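Long-range contact in GCN5-related N-acetyltransferase (Anabaena variabilis, PDB 2OZG), which binds coenzyme A and is probably an acetyltransferase of the GNAT family, perhaps acting on aminoglycosides: residues 231-236 against 391-396. Sequence-based numbering, arbitrary orientation.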
loop_
_atom_site.group_PDB
_atom_site.type_symbol
_atom_site.label_atom_id
_atom_site.label_comp_id
_atom_site.label_asym_id
_atom_site.label_seq_id
_atom_site.Cartn_x
_atom_site.Cartn_y
_atom_site.Cartn_z
ATOM N N ILE A 231 -4.047 18.664 15.756
ATOM C CA ILE A 231 -3.881 19.877 16.503
ATOM C C ILE A 231 -3.573 21.008 15.512
ATOM O O ILE A 231 -2.538 21.003 14.863
ATOM C CB ILE A 231 -2.766 19.747 17.552
ATOM C CG1 ILE A 231 -3.119 18.676 18.605
ATOM C CG2 ILE A 231 -2.531 21.070 18.242
ATOM C CD1 ILE A 231 -1.984 18.306 19.566
ATOM N N ARG A 232 -4.451 22.005 15.413
ATOM C CA ARG A 232 -4.212 23.104 14.455
ATOM C C ARG A 232 -3.520 24.294 15.059
ATOM O O ARG A 232 -2.912 25.056 14.329
ATOM C CB ARG A 232 -5.478 23.547 13.756
ATOM C CG ARG A 232 -6.628 23.811 14.661
ATOM C CD ARG A 232 -7.919 24.244 13.920
ATOM N NE ARG A 232 -8.449 23.240 13.007
ATOM C CZ ARG A 232 -9.494 23.463 12.199
ATOM N NH1 ARG A 232 -10.105 24.644 12.188
ATOM N NH2 ARG A 232 -9.930 22.531 11.408
ATOM N N ASP A 233 -3.573 24.462 16.377
ATOM C CA ASP A 233 -2.852 25.559 17.001
ATOM C C ASP A 233 -2.656 25.157 18.453
ATOM O O ASP A 233 -3.456 24.433 19.008
ATOM C CB ASP A 233 -3.664 26.864 16.898
ATOM C CG ASP A 233 -2.875 28.096 17.274
ATOM O OD1 ASP A 233 -1.611 28.049 17.226
ATOM O OD2 ASP A 233 -3.546 29.139 17.562
ATOM N N TRP A 234 -1.539 25.566 19.030
ATOM C CA TRP A 234 -1.277 25.280 20.420
ATOM C C TRP A 234 -0.341 26.363 20.920
ATOM O O TRP A 234 0.405 26.955 20.121
ATOM C CB TRP A 234 -0.652 23.880 20.614
ATOM C CG TRP A 234 0.650 23.684 19.776
ATOM C CD1 TRP A 234 0.717 23.186 18.536
ATOM C CD2 TRP A 234 1.998 24.012 20.147
ATOM N NE1 TRP A 234 1.992 23.168 18.111
ATOM C CE2 TRP A 234 2.799 23.705 19.072
ATOM C CE3 TRP A 234 2.580 24.600 21.263
ATOM C CZ2 TRP A 234 4.161 23.918 19.081
ATOM C CZ3 TRP A 234 3.895 24.827 21.277
ATOM C CH2 TRP A 234 4.700 24.508 20.183
ATOM N N VAL A 235 -0.380 26.569 22.247
ATOM C CA VAL A 235 0.527 27.429 22.944
ATOM C C VAL A 235 0.963 26.762 24.268
ATOM O O VAL A 235 0.143 26.193 24.989
ATOM C CB VAL A 235 -0.063 28.855 23.192
ATOM C CG1 VAL A 235 0.700 29.607 24.287
ATOM C CG2 VAL A 235 -0.085 29.659 21.899
ATOM N N THR A 236 2.276 26.804 24.546
ATOM C CA THR A 236 2.854 26.295 25.818
ATOM C C THR A 236 3.891 27.318 26.268
ATOM O O THR A 236 4.957 27.488 25.620
ATOM C CB THR A 236 3.447 24.865 25.706
ATOM O OG1 THR A 236 4.452 24.840 24.707
ATOM C CG2 THR A 236 2.366 23.886 25.283
ATOM N N TRP A 391 10.207 29.761 12.107
ATOM C CA TRP A 391 9.066 28.973 11.708
ATOM C C TRP A 391 7.789 29.683 12.099
ATOM O O TRP A 391 7.831 30.697 12.776
ATOM C CB TRP A 391 9.188 27.565 12.319
ATOM C CG TRP A 391 8.988 27.531 13.863
ATOM C CD1 TRP A 391 9.908 27.883 14.832
ATOM C CD2 TRP A 391 7.799 27.123 14.586
ATOM N NE1 TRP A 391 9.359 27.708 16.079
ATOM C CE2 TRP A 391 8.085 27.222 15.952
ATOM C CE3 TRP A 391 6.547 26.633 14.203
ATOM C CZ2 TRP A 391 7.156 26.900 16.927
ATOM C CZ3 TRP A 391 5.638 26.318 15.180
ATOM C CH2 TRP A 391 5.945 26.439 16.514
HETATM N N MSE A 392 6.668 29.218 11.561
HETATM C CA MSE A 392 5.383 29.694 11.953
HETATM C C MSE A 392 4.500 28.468 12.028
HETATM O O MSE A 392 4.748 27.459 11.340
HETATM C CB MSE A 392 4.742 30.673 11.001
HETATM C CG MSE A 392 4.234 30.086 9.672
HETATM SE SE MSE A 392 3.469 31.535 8.631
HETATM C CE MSE A 392 4.860 32.747 8.674
ATOM N N ILE A 393 3.426 28.603 12.801
ATOM C CA ILE A 393 2.461 27.497 12.980
ATOM C C ILE A 393 1.344 27.573 11.950
ATOM O O ILE A 393 0.607 26.613 11.697
ATOM C CB ILE A 393 1.913 27.522 14.410
ATOM C CG1 ILE A 393 1.313 26.141 14.797
ATOM C CG2 ILE A 393 0.873 28.692 14.609
ATOM C CD1 ILE A 393 1.142 25.980 16.276
ATOM N N ASP A 394 1.288 28.685 11.286
ATOM C CA ASP A 394 0.182 28.998 10.399
ATOM C C ASP A 394 0.475 28.798 8.906
ATOM O O ASP A 394 1.576 28.927 8.405
ATOM C CB ASP A 394 -0.212 30.471 10.606
ATOM C CG ASP A 394 -0.782 30.747 11.950
ATOM O OD1 ASP A 394 -1.697 30.031 12.378
ATOM O OD2 ASP A 394 -0.358 31.741 12.560
ATOM N N PHE A 395 -0.568 28.486 8.198
ATOM C CA PHE A 395 -0.486 28.368 6.798
ATOM C C PHE A 395 -1.487 29.390 6.259
ATOM O O PHE A 395 -2.487 29.673 6.913
ATOM C CB PHE A 395 -0.914 26.992 6.370
ATOM C CG PHE A 395 -1.065 26.908 4.903
ATOM C CD1 PHE A 395 0.053 26.705 4.095
ATOM C CD2 PHE A 395 -2.299 27.142 4.304
ATOM C CE1 PHE A 395 -0.072 26.693 2.706
ATOM C CE2 PHE A 395 -2.426 27.135 2.929
ATOM C CZ PHE A 395 -1.297 26.919 2.133
ATOM N N PHE A 396 -1.217 29.970 5.100
ATOM C CA PHE A 396 -2.160 30.903 4.478
ATOM C C PHE A 396 -1.812 30.957 2.986
ATOM O O PHE A 396 -0.715 30.495 2.602
ATOM C CB PHE A 396 -2.155 32.302 5.156
ATOM C CG PHE A 396 -0.836 33.015 5.069
ATOM C CD1 PHE A 396 -0.473 33.651 3.911
ATOM C CD2 PHE A 396 0.064 32.985 6.120
ATOM C CE1 PHE A 396 0.719 34.279 3.811
ATOM C CE2 PHE A 396 1.266 33.603 6.046
ATOM C CZ PHE A 396 1.631 34.258 4.906
ATOM O OXT PHE A 396 -2.614 31.401 2.154
#
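Asp-233, in strand 227-236, and Ile-393, in the loop that follows helix 375-385, bring their CA atoms to 6.9 Å, the closest CA pair between the segments. At Arg-232 and Asp-233 the strand has a classic beta bulge, both residues facing Ile-217 of strand 211-222. Ile-393 contributes the largest share of the buried surface. Its CG1 lies anti to the backbone N (chi1 -160°), its CB points toward the strand, and its terminal methyl rests on one face of the Trp-234 indole. CD1 of Ile-393 sits 3.8 Å from the centroid of the five-membered ring of Trp-234, 27° off the ring normal, which meets the criteria of a CH-pi contact. The methyl is shifted toward the rim: CD1 of Ile-393 is 3.5 Å from NE1 of Trp-234. That nitrogen is already committed, donating to the carbonyl of Lys-262, whose NZ bonds to the carbonyl of Ile-393. Farther along the same indole, CZ2 of Trp-234 meets CH2 of Trp-391 at 4.0 Å, the two side chains crossing at about a right angle. The isoleucine also touches Asp-233, whose OD1 lies 3.6 Å from its CD1 and 3.7 Å from its CG2. An alanine at Trp-234 would probably leave the CD1 methyl of Ile-393 and the CH2 end of Trp-391 facing a gap, and the Lys-262 carbonyl without its indole donor. Asp-233 and Asp-394 keep their OD1 atoms 5.2 Å apart; OD2 of Asp-233 is hydrogen-bonded to Tyr-215 OH and salt-bridged to Arg-184, which also pairs with OD1 of Asp-394 and would be expected to offset their repulsion. Apolar packing, with its polar neighbours paired elsewhere, thus joins the C-terminal tail to the second GNAT domain.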